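Local atomic coordinates of molybdopterin molybdotransferase (Pyrococcus horikoshii, PDB entry 1UZ5), a protein that probably inserts molybdenum from molybdate into adenylyl-molybdopterin, releasing AMP, a late step in making the molybdenum cofactor. Residues 38-43 against 174-179; 49-54 against 104-109; 58-63 against 112-117; 180-185 against 222-227; 250-255 against 295-300. All coordinates share one frame; numbering follows the deposited sequence.

From the N terminus the chain first passes through 38-43, the opening segment of interaction 1. It then runs out to a distant lobe. There 49-54 and 58-63 meet 104-109 and 112-117, so interactions 2 and 3 cross along the chain. They also touch, L107 and A54 packing on V114. The chain returns to 174-179, and interaction 1 thereby closes a long loop that contains both. The centres of interactions 1 and 2 are about 31 Å apart. Segment 180-185 follows at once and opens interaction 4, which closes at 222-227. Interaction 5 comes later, joining 250-255 to 295-300. Interactions 4 and 5 share a mixed sheet, in which 182-188 and 249-253 are neighbouring parallel strands.

Interaction 1 of 5, residues 38-43 against 174-179; sequences AAEDIY and KVKVFR
A39 lies on one face of the F178 ring, and this is the tight side of the contact. Its CA stands 3.8 Å from the centroid of the F178 ring and 15° off the ring normal, a CH-pi contact. The methyl carbon CB of A39 is 4.1 Å from CD1 of F178. The torsion of F178 sets this up: CG is anti to the carbonyl carbon and beside the backbone N (chi1 -77°), which brings the ring to the backbone at 38-39. An alanine in place of F178 would probably leave a gap beneath A39 and cost the CH-pi contact. One backbone hydrogen bond, A39 N to K176 O at 2.9 Å, joins the two segments beside the ring.

A38 and V177 form a single beta bridge. It sets the 38-43 segment against strand 174-178, which itself pairs antiparallel with strand 25-29. Strand 42-43 belongs to a separate two-stranded sheet with 151-153. Near it, I42 and V175 cross at about a right angle, with CD1 of I42 3.7 Å from CG2 of V175.

The other side is looser and wet. E40 and K176 are exposed and carry opposite charges, but OE2 of E40 is 4.4 Å from NZ of K176, too far for a salt bridge. One water joins OE1 of E40 to NZ of K176. A second water donates to the backbone O of E40 and to O of K176, which also accepts from A39.

Interaction 2 of 5, residues 49-54 against 104-109; sequences PPFDRA and GAMLPG
The F51 ring has the carbonyl O of G104 at its edge, near the ring plane, 3.6 Å from CE2 of F51. M106 comes to the ring obliquely. Its CB is 3.5 Å from CD2 of F51, and its SD is 4.6 Å from the F51 centroid and 36° off the normal. The R53 guanidinium holds the same G104 O at its edge and in its plane. NE of R53 bonds to it at 3.0 Å and NH2 of R53 at 3.2 Å, from opposite faces of the carbonyl plane. A leucine at R53 would probably leave G104 O without both of these donors.

The sulfur beside the ring is a Met-aromatic contact. It lies in the MoeA N-terminal region, where strand 53-54 meets the loop between strands 97-101 and 113-116, and R53 and M106 form a single beta bridge there. L107 N donates to D52 O and A54 N to A105 O, while G104 N reaches A54 O at 2.7 Å. A side chain at G104 would be jammed against the preceding carbonyl. CD1 of L107 packs on A54, 3.6 Å from N of A54. The carboxylate of D52 turns to the backbone N of K142.

Interaction 3 of 5, residues 58-63 against 112-117; sequences GYAVRA and DAVIQF
V61 O is gripped by two neighbouring backbone N-H groups of the facing segment. D112 N donates to it at 3.0 Å, and A113 N adds a weak bond. Two residues facing one makes this a classic beta bulge. It ends the antiparallel pairing of strands 58-61 and 113-116. Strand 113-116 is an outermost strand of a six-stranded mixed sheet in the MoeA N-terminal region, and 58-61 lies between it and 97-101.

D112 also fastens the end of the bulge with its side chain. CG sits between the backbone N and the carbonyl carbon (chi1 60°), and this turns OD1 of D112 to the N-H of A63 at 2.7 Å. A63 N meets OD1 on its syn side, 15° out of the carboxylate plane.

Further along, Y59 and I115 exchange a pair of backbone bonds, and V61 N donates to A113 O. G58 closes in on the other strand: its CA is 3.2 Å from I115 O, and a beta carbon there would clash with that oxygen. On one face of the sheet V61 packs on A113 and I115, with CG2 of V61 4.2 Å from CD1 of I115. On the other face A60 lies beside V114.

At the far end the Y59 and F117 side chains cross obliquely. CE1 of Y59 is 3.7 Å from CD1 of F117, and the hydroxyl OH of Y59 lies at the F117 ring edge, 3.5 Å from CE1 of F117.

Interaction 4 of 5, residues 180-185 against 222-227; sequences KPKVAV and EGIFMG. With SO4 (sulfate ion), chain D.
CG of K182 is anti to the carbonyl carbon (chi1 -65°), CG of E222 is anti to the backbone N (chi1 -174°), and both chains are extended beyond. The two side chains lie side by side, pointing the same way, with OE1 of E222 3.8 Å from CE of K182. The charges stay apart, with NZ of K182 4.9 Å from OE1 of E222. A water that donates to OE1 of E222 also donates to O of K180, tying the carboxylate to the other segment.

Five backbone hydrogen bonds join the parallel strands. They start with E222 N to P181 O. V183 N and V185 N donate to E222 O and I224 O, while I224 N and M226 N donate to V183 O and V185 O. On the face carrying K182, A184 and I224, CD1 of I224 lies 4.1 Å from CD of K182. M226, bent at chi2 and chi3, brings its CG to 3.8 Å from CB of A184. On the other face, CD1 of F225 is 3.5 Å from the backbone O of V185.

F225 N donates to O2 of a sulfate ion at 3.0 Å, and R210 bonds the same ion. The sulfate probably came from the crystallisation liquor.

The two strands form a beta-alpha-beta unit with helix 208-219, which covers V183, V185 and F225, while helix 233-246 covers A184 and M226. Strand 222-229 is an outermost strand of the sheet, and strand 182-188 pairs on its other side with 249-253.

Interaction 5 of 5, residues 250-255 against 295-300; sequences VVISGG and KPVFGL
V250-S253 and V297-L300 are paired parallel strands inside the six-stranded sheet of the probable molybdopterin-binding domain, an alpha/beta fold with helices on both faces. The backbone bonds alternate. V250 N donates to P296 O, F298 N to V250 O and I252 N to F298 O. L300 N reaches I252 O at 2.6 Å.

On the face carrying V250 and I252, the side chains of V250 and V297 lie side by side, with CB of V250 4.1 Å from CG1 of V297. The I252 side chain crosses V297 obliquely, its CD1 4.1 Å from CG1 of V297. Helix 233-246 covers this face. On the opposite face CG1 of V251 meets CD1 of L300 at 3.8 Å. The F298 ring there turns its edge to the carbonyl O of V250, 4.0 Å from CD2 of F298. Helix 304-322 packs over F298 and S253.

Two glycines follow the strand. The backbone angles of G254 would jam a side chain against the preceding carbonyl. Both turn back to L300. The bond from G255 N to L300 O is weak, and doubtful because G255 is poorly ordered. G254 N bonds L300 O at 3.2 Å.

Interaction 1 of 5, residues 38-43 against 174-179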
# COMPACT_ATOMS: atom_id res chain seq x y z
N ALA A 38 -6.11 3.65 2.88
CA ALA A 38 -6.67 4.83 3.56
C ALA A 38 -7.12 5.88 2.55
O ALA A 38 -6.35 6.30 1.69
CB ALA A 38 -5.61 5.43 4.50
N ALA A 39 -8.38 6.30 2.66
CA ALA A 39 -8.92 7.30 1.74
C ALA A 39 -8.51 8.73 2.08
O ALA A 39 -8.70 9.64 1.28
CB ALA A 39 -10.44 7.19 1.69
N GLU A 40 -7.94 8.93 3.26
CA GLU A 40 -7.48 10.26 3.67
C GLU A 40 -6.52 10.18 4.84
O GLU A 40 -6.44 9.16 5.53
CB GLU A 40 -8.66 11.16 4.04
CG GLU A 40 -9.55 10.62 5.14
CD GLU A 40 -10.66 11.59 5.51
OE1 GLU A 40 -11.30 12.16 4.60
OE2 GLU A 40 -10.91 11.77 6.72
N ASP A 41 -5.77 11.26 5.05
CA ASP A 41 -4.82 11.31 6.15
C ASP A 41 -5.59 11.09 7.45
O ASP A 41 -6.78 11.42 7.54
CB ASP A 41 -4.13 12.68 6.22
CG ASP A 41 -3.37 13.02 4.94
OD1 ASP A 41 -2.63 12.16 4.42
OD2 ASP A 41 -3.51 14.17 4.47
N ILE A 42 -4.92 10.51 8.43
CA ILE A 42 -5.52 10.27 9.74
C ILE A 42 -4.54 10.82 10.78
O ILE A 42 -3.37 10.45 10.79
CB ILE A 42 -5.73 8.78 10.02
CG1 ILE A 42 -6.60 8.16 8.93
CG2 ILE A 42 -6.40 8.60 11.39
CD1 ILE A 42 -6.78 6.67 9.06
N TYR A 43 -5.03 11.70 11.64
CA TYR A 43 -4.20 12.32 12.66
C TYR A 43 -4.61 11.79 14.04
O TYR A 43 -5.78 11.51 14.27
CB TYR A 43 -4.37 13.84 12.59
CG TYR A 43 -3.95 14.43 11.26
CD1 TYR A 43 -2.62 14.80 11.03
CD2 TYR A 43 -4.87 14.60 10.22
CE1 TYR A 43 -2.23 15.33 9.80
CE2 TYR A 43 -4.48 15.12 8.99
CZ TYR A 43 -3.16 15.48 8.78
OH TYR A 43 -2.77 15.99 7.57
N LYS A 174 -13.06 2.80 13.50
CA LYS A 174 -13.65 2.91 12.16
C LYS A 174 -12.70 3.72 11.30
O LYS A 174 -12.22 4.78 11.72
CB LYS A 174 -15.01 3.62 12.20
CG LYS A 174 -16.11 2.82 12.86
CD LYS A 174 -17.47 3.44 12.58
CE LYS A 174 -17.52 4.89 13.02
NZ LYS A 174 -18.83 5.53 12.69
N VAL A 175 -12.43 3.24 10.09
CA VAL A 175 -11.51 3.94 9.20
C VAL A 175 -12.08 4.12 7.79
O VAL A 175 -12.73 3.22 7.25
CB VAL A 175 -10.15 3.21 9.16
CG1 VAL A 175 -10.34 1.77 8.70
CG2 VAL A 175 -9.18 3.95 8.25
N LYS A 176 -11.83 5.28 7.21
CA LYS A 176 -12.29 5.59 5.86
C LYS A 176 -11.31 5.08 4.83
O LYS A 176 -10.17 5.52 4.77
CB LYS A 176 -12.47 7.10 5.69
CG LYS A 176 -13.66 7.67 6.46
CD LYS A 176 -13.83 9.15 6.19
CE LYS A 176 -15.08 9.69 6.87
NZ LYS A 176 -15.28 11.13 6.59
N VAL A 177 -11.77 4.14 4.01
CA VAL A 177 -10.90 3.58 2.98
C VAL A 177 -11.55 3.70 1.61
O VAL A 177 -12.77 3.87 1.50
CB VAL A 177 -10.59 2.10 3.28
CG1 VAL A 177 -9.84 1.98 4.61
CG2 VAL A 177 -11.88 1.30 3.33
N PHE A 178 -10.73 3.64 0.57
CA PHE A 178 -11.25 3.72 -0.79
C PHE A 178 -11.99 2.44 -1.11
O PHE A 178 -11.57 1.35 -0.71
CB PHE A 178 -10.11 3.87 -1.80
CG PHE A 178 -9.52 5.25 -1.86
CD1 PHE A 178 -10.28 6.33 -2.29
CD2 PHE A 178 -8.18 5.46 -1.54
CE1 PHE A 178 -9.72 7.59 -2.41
CE2 PHE A 178 -7.61 6.72 -1.65
CZ PHE A 178 -8.38 7.79 -2.09
N ARG A 179 -13.12 2.56 -1.80
CA ARG A 179 -13.85 1.37 -2.22
C ARG A 179 -12.93 0.80 -3.30
O ARG A 179 -12.14 1.54 -3.89
CB ARG A 179 -15.21 1.73 -2.80
CG ARG A 179 -16.22 2.17 -1.76
CD ARG A 179 -17.54 2.58 -2.40
NE ARG A 179 -18.50 3.04 -1.41
CZ ARG A 179 -19.11 2.26 -0.53
NH1 ARG A 179 -18.86 0.95 -0.51
NH2 ARG A 179 -19.97 2.77 0.34
O HOH W 1 -8.71 7.46 6.34
O HOH W 2 -13.76 13.56 5.43

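Interaction 2 of 5, residues 49-54 against 104-109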
# COMPACT_ATOMS: atom_id res chain seq x y z
N PRO A 49 1.33 8.96 25.91
CA PRO A 49 0.24 8.39 26.70
C PRO A 49 -0.82 9.46 26.94
O PRO A 49 -0.53 10.65 26.82
CB PRO A 49 0.95 7.95 27.99
CG PRO A 49 2.05 8.97 28.12
CD PRO A 49 2.57 9.08 26.71
N PRO A 50 -2.05 9.06 27.26
CA PRO A 50 -3.12 10.04 27.49
C PRO A 50 -3.10 10.71 28.87
O PRO A 50 -3.98 11.49 29.20
CB PRO A 50 -4.39 9.22 27.25
CG PRO A 50 -4.00 7.86 27.77
CD PRO A 50 -2.57 7.68 27.30
N PHE A 51 -2.07 10.40 29.66
CA PHE A 51 -1.89 10.96 30.99
C PHE A 51 -0.44 10.76 31.39
O PHE A 51 0.26 9.94 30.79
CB PHE A 51 -2.79 10.25 32.01
CG PHE A 51 -2.63 8.75 32.03
CD1 PHE A 51 -3.43 7.94 31.23
CD2 PHE A 51 -1.65 8.15 32.82
CE1 PHE A 51 -3.26 6.55 31.21
CE2 PHE A 51 -1.46 6.77 32.81
CZ PHE A 51 -2.27 5.96 32.00
N ASP A 52 0.03 11.50 32.40
CA ASP A 52 1.41 11.34 32.86
C ASP A 52 1.48 9.98 33.54
O ASP A 52 0.70 9.70 34.44
CB ASP A 52 1.77 12.43 33.88
CG ASP A 52 1.75 13.82 33.29
OD1 ASP A 52 1.65 14.79 34.07
OD2 ASP A 52 1.83 13.95 32.05
N ARG A 53 2.40 9.13 33.10
CA ARG A 53 2.50 7.82 33.72
C ARG A 53 3.87 7.52 34.29
O ARG A 53 4.89 7.98 33.77
CB ARG A 53 2.05 6.73 32.73
CG ARG A 53 2.91 6.53 31.51
CD ARG A 53 2.20 5.66 30.45
NE ARG A 53 1.54 4.47 31.00
CZ ARG A 53 1.05 3.47 30.26
NH1 ARG A 53 1.15 3.49 28.94
NH2 ARG A 53 0.46 2.43 30.85
N ALA A 54 3.89 6.78 35.39
CA ALA A 54 5.15 6.40 36.02
C ALA A 54 5.88 5.45 35.09
O ALA A 54 5.24 4.64 34.41
CB ALA A 54 4.88 5.72 37.35
N GLY A 104 3.63 2.49 34.79
CA GLY A 104 2.49 2.64 33.90
C GLY A 104 1.28 3.34 34.49
O GLY A 104 0.41 3.81 33.75
N ALA A 105 1.22 3.42 35.81
CA ALA A 105 0.09 4.05 36.49
C ALA A 105 0.10 5.58 36.38
O ALA A 105 1.14 6.20 36.18
CB ALA A 105 0.06 3.61 37.95
N MET A 106 -1.08 6.18 36.53
CA MET A 106 -1.25 7.63 36.44
C MET A 106 -0.83 8.36 37.72
O MET A 106 -1.23 7.98 38.82
CB MET A 106 -2.71 7.95 36.13
CG MET A 106 -3.00 9.42 35.93
SD MET A 106 -4.69 9.65 35.34
CE MET A 106 -4.98 11.41 35.74
N LEU A 107 -0.05 9.43 37.59
CA LEU A 107 0.36 10.17 38.77
C LEU A 107 -0.81 10.89 39.42
O LEU A 107 -1.67 11.43 38.74
CB LEU A 107 1.44 11.22 38.43
CG LEU A 107 2.90 10.75 38.37
CD1 LEU A 107 3.08 9.65 37.33
CD2 LEU A 107 3.77 11.95 38.04
N PRO A 108 -0.84 10.91 40.76
CA PRO A 108 -1.93 11.59 41.46
C PRO A 108 -1.75 13.10 41.31
O PRO A 108 -0.69 13.56 40.85
CB PRO A 108 -1.76 11.10 42.90
CG PRO A 108 -0.28 10.93 43.02
CD PRO A 108 0.12 10.30 41.70
N GLY A 109 -2.76 13.87 41.68
CA GLY A 109 -2.68 15.32 41.57
C GLY A 109 -1.45 15.92 42.23
O GLY A 109 -1.02 15.45 43.28

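Interaction 3 of 5, residues 58-63 against 112-117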
# COMPACT_ATOMS: atom_id res chain seq x y z
N GLY A 58 7.62 2.96 42.31
CA GLY A 58 8.24 3.81 43.30
C GLY A 58 7.28 4.76 43.97
O GLY A 58 6.13 4.41 44.23
N TYR A 59 7.74 5.97 44.24
CA TYR A 59 6.89 6.94 44.90
C TYR A 59 6.73 8.24 44.15
O TYR A 59 7.71 8.90 43.80
CB TYR A 59 7.42 7.21 46.31
CG TYR A 59 7.40 5.98 47.17
CD1 TYR A 59 8.43 5.03 47.11
CD2 TYR A 59 6.32 5.72 48.00
CE1 TYR A 59 8.37 3.86 47.86
CE2 TYR A 59 6.25 4.55 48.74
CZ TYR A 59 7.27 3.62 48.67
OH TYR A 59 7.17 2.47 49.41
N ALA A 60 5.47 8.59 43.90
CA ALA A 60 5.12 9.82 43.21
C ALA A 60 5.28 10.92 44.24
O ALA A 60 4.78 10.80 45.36
CB ALA A 60 3.68 9.77 42.73
N VAL A 61 5.96 12.00 43.86
CA VAL A 61 6.18 13.11 44.77
C VAL A 61 6.09 14.44 44.05
O VAL A 61 6.03 14.49 42.82
CB VAL A 61 7.60 13.06 45.39
CG1 VAL A 61 7.85 11.72 46.05
CG2 VAL A 61 8.65 13.33 44.30
N ARG A 62 6.07 15.51 44.82
CA ARG A 62 6.09 16.86 44.28
C ARG A 62 7.60 17.10 44.35
O ARG A 62 8.16 17.17 45.44
CB ARG A 62 5.34 17.82 45.20
CG ARG A 62 3.86 17.49 45.31
CD ARG A 62 3.20 18.16 46.50
NE ARG A 62 3.49 19.59 46.57
CZ ARG A 62 2.60 20.52 46.90
NH1 ARG A 62 1.34 20.18 47.17
NH2 ARG A 62 2.96 21.79 46.95
N ALA A 63 8.26 17.18 43.20
CA ALA A 63 9.72 17.35 43.17
C ALA A 63 10.27 18.42 44.12
O ALA A 63 11.28 18.21 44.79
CB ALA A 63 10.18 17.63 41.75
N ASP A 112 4.81 15.32 40.21
CA ASP A 112 5.49 15.60 38.95
C ASP A 112 6.75 14.77 38.78
O ASP A 112 7.52 14.98 37.84
CB ASP A 112 5.81 17.09 38.82
CG ASP A 112 6.70 17.60 39.94
OD1 ASP A 112 7.21 16.79 40.73
OD2 ASP A 112 6.90 18.83 40.01
N ALA A 113 6.96 13.83 39.69
CA ALA A 113 8.12 12.94 39.61
C ALA A 113 7.84 11.66 40.36
O ALA A 113 6.99 11.62 41.25
CB ALA A 113 9.36 13.63 40.19
N VAL A 114 8.55 10.60 39.98
CA VAL A 114 8.44 9.32 40.65
C VAL A 114 9.85 8.86 41.00
O VAL A 114 10.71 8.77 40.13
CB VAL A 114 7.78 8.23 39.76
CG1 VAL A 114 7.72 6.91 40.53
CG2 VAL A 114 6.37 8.66 39.35
N ILE A 115 10.08 8.59 42.27
CA ILE A 115 11.40 8.14 42.71
C ILE A 115 11.37 6.62 42.82
O ILE A 115 10.54 6.07 43.54
CB ILE A 115 11.76 8.74 44.08
CG1 ILE A 115 11.71 10.27 43.99
CG2 ILE A 115 13.13 8.26 44.52
CD1 ILE A 115 12.01 11.00 45.31
N GLN A 116 12.26 5.95 42.09
CA GLN A 116 12.33 4.49 42.10
C GLN A 116 12.23 3.93 43.50
O GLN A 116 12.74 4.52 44.45
CB GLN A 116 13.64 4.00 41.48
CG GLN A 116 13.85 4.39 40.04
CD GLN A 116 15.19 3.89 39.52
OE1 GLN A 116 15.41 2.68 39.42
NE2 GLN A 116 16.09 4.81 39.20
N PHE A 117 11.59 2.78 43.61
CA PHE A 117 11.39 2.11 44.88
C PHE A 117 12.70 1.95 45.66
O PHE A 117 12.77 2.22 46.85
CB PHE A 117 10.77 0.73 44.63
CG PHE A 117 10.29 0.03 45.87
CD1 PHE A 117 9.22 0.54 46.59
CD2 PHE A 117 10.91 -1.12 46.32
CE1 PHE A 117 8.76 -0.10 47.74
CE2 PHE A 117 10.47 -1.77 47.47
CZ PHE A 117 9.39 -1.25 48.19

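Interaction 4 of 5, residues 180-185 against 222-227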
# COMPACT_ATOMS: atom_id res chain seq x y z
N LYS A 180 -13.01 -0.49 -3.56
CA LYS A 180 -12.13 -1.08 -4.56
C LYS A 180 -12.61 -0.79 -5.98
O LYS A 180 -13.74 -1.10 -6.33
CB LYS A 180 -12.02 -2.59 -4.34
CG LYS A 180 -11.38 -2.96 -3.01
CD LYS A 180 -11.35 -4.45 -2.79
CE LYS A 180 -10.64 -4.80 -1.49
NZ LYS A 180 -10.62 -6.27 -1.26
N PRO A 181 -11.74 -0.18 -6.80
CA PRO A 181 -12.09 0.13 -8.19
C PRO A 181 -12.37 -1.20 -8.90
O PRO A 181 -11.54 -2.10 -8.86
CB PRO A 181 -10.82 0.79 -8.73
CG PRO A 181 -10.16 1.33 -7.50
CD PRO A 181 -10.36 0.23 -6.51
N LYS A 182 -13.54 -1.32 -9.52
CA LYS A 182 -13.89 -2.55 -10.20
C LYS A 182 -13.36 -2.58 -11.63
O LYS A 182 -13.57 -1.64 -12.40
CB LYS A 182 -15.40 -2.73 -10.23
CG LYS A 182 -16.04 -2.93 -8.87
CD LYS A 182 -17.54 -3.12 -9.02
CE LYS A 182 -18.20 -3.39 -7.67
NZ LYS A 182 -19.67 -3.56 -7.81
N VAL A 183 -12.65 -3.65 -11.97
CA VAL A 183 -12.11 -3.80 -13.31
C VAL A 183 -12.66 -5.07 -13.94
O VAL A 183 -12.38 -6.17 -13.47
CB VAL A 183 -10.58 -3.88 -13.29
CG1 VAL A 183 -10.05 -4.02 -14.72
CG2 VAL A 183 -10.00 -2.65 -12.62
N ALA A 184 -13.47 -4.91 -14.99
CA ALA A 184 -14.06 -6.05 -15.69
C ALA A 184 -13.01 -6.54 -16.68
O ALA A 184 -12.53 -5.77 -17.52
CB ALA A 184 -15.33 -5.63 -16.42
N VAL A 185 -12.67 -7.82 -16.59
CA VAL A 185 -11.65 -8.41 -17.45
C VAL A 185 -12.21 -9.42 -18.44
O VAL A 185 -13.01 -10.28 -18.08
CB VAL A 185 -10.56 -9.11 -16.62
CG1 VAL A 185 -9.53 -9.76 -17.54
CG2 VAL A 185 -9.90 -8.10 -15.69
N GLU A 222 -10.73 -4.55 -7.59
CA GLU A 222 -11.51 -5.78 -7.60
C GLU A 222 -11.58 -6.28 -9.04
O GLU A 222 -12.27 -5.69 -9.88
CB GLU A 222 -12.93 -5.54 -7.09
CG GLU A 222 -13.72 -6.84 -6.98
CD GLU A 222 -15.19 -6.62 -6.72
OE1 GLU A 222 -15.54 -5.63 -6.05
OE2 GLU A 222 -16.01 -7.46 -7.17
N GLY A 223 -10.86 -7.36 -9.32
CA GLY A 223 -10.86 -7.92 -10.65
C GLY A 223 -12.05 -8.83 -10.83
O GLY A 223 -12.25 -9.78 -10.07
N ILE A 224 -12.88 -8.54 -11.83
CA ILE A 224 -14.05 -9.35 -12.11
C ILE A 224 -13.88 -9.99 -13.49
O ILE A 224 -13.88 -9.29 -14.50
CB ILE A 224 -15.33 -8.49 -12.09
CG1 ILE A 224 -15.44 -7.78 -10.74
CG2 ILE A 224 -16.55 -9.37 -12.34
CD1 ILE A 224 -16.55 -6.75 -10.67
N PHE A 225 -13.73 -11.31 -13.51
CA PHE A 225 -13.53 -12.02 -14.77
C PHE A 225 -14.86 -12.22 -15.50
O PHE A 225 -15.71 -12.99 -15.06
CB PHE A 225 -12.85 -13.37 -14.52
CG PHE A 225 -12.41 -14.07 -15.78
CD1 PHE A 225 -11.79 -13.36 -16.81
CD2 PHE A 225 -12.61 -15.43 -15.94
CE1 PHE A 225 -11.37 -14.00 -17.98
CE2 PHE A 225 -12.19 -16.09 -17.11
CZ PHE A 225 -11.57 -15.36 -18.12
N MET A 226 -15.02 -11.52 -16.61
CA MET A 226 -16.23 -11.60 -17.42
C MET A 226 -16.29 -12.88 -18.26
O MET A 226 -17.36 -13.28 -18.71
CB MET A 226 -16.32 -10.39 -18.35
CG MET A 226 -16.34 -9.06 -17.62
SD MET A 226 -17.63 -9.04 -16.38
CE MET A 226 -19.10 -9.17 -17.42
N GLY A 227 -15.15 -13.51 -18.46
CA GLY A 227 -15.12 -14.73 -19.25
C GLY A 227 -14.38 -14.60 -20.57
O GLY A 227 -13.67 -13.62 -20.82
S SO4 D . -13.25 -13.85 -10.56
O1 SO4 D . -11.97 -12.91 -10.29
O2 SO4 D . -14.25 -12.97 -11.12
O3 SO4 D . -12.91 -14.84 -11.35
O4 SO4 D . -13.66 -14.24 -9.24
O HOH W 3 -15.63 -2.83 -5.16

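Interaction 5 of 5, residues 250-255 against 295-300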
# COMPACT_ATOMS: atom_id res chain seq x y z
N VAL A 250 -12.66 -1.43 -18.01
CA VAL A 250 -12.72 -2.71 -18.71
C VAL A 250 -11.35 -2.98 -19.32
O VAL A 250 -10.74 -2.09 -19.92
CB VAL A 250 -13.79 -2.69 -19.84
CG1 VAL A 250 -13.78 -4.02 -20.60
CG2 VAL A 250 -15.17 -2.47 -19.23
N VAL A 251 -10.85 -4.19 -19.14
CA VAL A 251 -9.55 -4.55 -19.69
C VAL A 251 -9.73 -5.82 -20.51
O VAL A 251 -10.28 -6.81 -20.03
CB VAL A 251 -8.49 -4.78 -18.60
CG1 VAL A 251 -7.17 -5.19 -19.25
CG2 VAL A 251 -8.27 -3.51 -17.80
N ILE A 252 -9.28 -5.76 -21.75
CA ILE A 252 -9.39 -6.89 -22.67
C ILE A 252 -8.01 -7.30 -23.16
O ILE A 252 -7.19 -6.45 -23.49
CB ILE A 252 -10.25 -6.49 -23.90
CG1 ILE A 252 -11.58 -5.89 -23.43
CG2 ILE A 252 -10.50 -7.70 -24.79
CD1 ILE A 252 -12.34 -5.13 -24.49
N SER A 253 -7.75 -8.60 -23.19
CA SER A 253 -6.48 -9.11 -23.69
C SER A 253 -6.79 -10.16 -24.75
O SER A 253 -7.75 -10.92 -24.63
CB SER A 253 -5.64 -9.74 -22.58
OG SER A 253 -6.18 -10.99 -22.18
N GLY A 254 -5.99 -10.18 -25.81
CA GLY A 254 -6.22 -11.15 -26.87
C GLY A 254 -5.50 -10.80 -28.15
O GLY A 254 -5.62 -11.50 -29.15
N GLY A 255 -4.74 -9.70 -28.12
CA GLY A 255 -4.00 -9.30 -29.30
C GLY A 255 -2.89 -10.29 -29.60
O GLY A 255 -3.14 -11.38 -30.13
N LYS A 295 -16.50 5.09 -19.12
CA LYS A 295 -15.56 4.16 -18.50
C LYS A 295 -14.38 3.80 -19.40
O LYS A 295 -14.56 3.44 -20.56
CB LYS A 295 -16.30 2.90 -18.07
CG LYS A 295 -17.47 3.22 -17.16
CD LYS A 295 -18.24 1.99 -16.74
CE LYS A 295 -19.35 2.36 -15.78
NZ LYS A 295 -20.12 1.18 -15.36
N PRO A 296 -13.15 3.91 -18.87
CA PRO A 296 -11.95 3.58 -19.64
C PRO A 296 -11.98 2.12 -20.08
O PRO A 296 -12.42 1.24 -19.33
CB PRO A 296 -10.81 3.87 -18.67
CG PRO A 296 -11.37 4.97 -17.81
CD PRO A 296 -12.78 4.48 -17.56
N VAL A 297 -11.52 1.86 -21.30
CA VAL A 297 -11.48 0.51 -21.84
C VAL A 297 -10.09 0.32 -22.44
O VAL A 297 -9.60 1.17 -23.17
CB VAL A 297 -12.53 0.29 -22.94
CG1 VAL A 297 -12.53 -1.17 -23.39
CG2 VAL A 297 -13.90 0.68 -22.42
N PHE A 298 -9.46 -0.81 -22.11
CA PHE A 298 -8.12 -1.11 -22.61
C PHE A 298 -8.13 -2.43 -23.39
O PHE A 298 -8.77 -3.40 -22.98
CB PHE A 298 -7.14 -1.24 -21.44
CG PHE A 298 -6.86 0.05 -20.73
CD1 PHE A 298 -5.78 0.85 -21.09
CD2 PHE A 298 -7.67 0.46 -19.67
CE1 PHE A 298 -5.50 2.03 -20.41
CE2 PHE A 298 -7.40 1.65 -18.98
CZ PHE A 298 -6.31 2.43 -19.35
N GLY A 299 -7.43 -2.43 -24.52
CA GLY A 299 -7.32 -3.63 -25.33
C GLY A 299 -5.83 -3.93 -25.33
O GLY A 299 -5.06 -3.23 -25.97
N LEU A 300 -5.42 -4.97 -24.60
CA LEU A 300 -4.01 -5.31 -24.50
C LEU A 300 -3.64 -6.56 -25.30
O LEU A 300 -4.50 -7.35 -25.67
CB LEU A 300 -3.63 -5.53 -23.03
CG LEU A 300 -4.06 -4.45 -22.03
CD1 LEU A 300 -3.61 -4.87 -20.64
CD2 LEU A 300 -3.44 -3.12 -22.41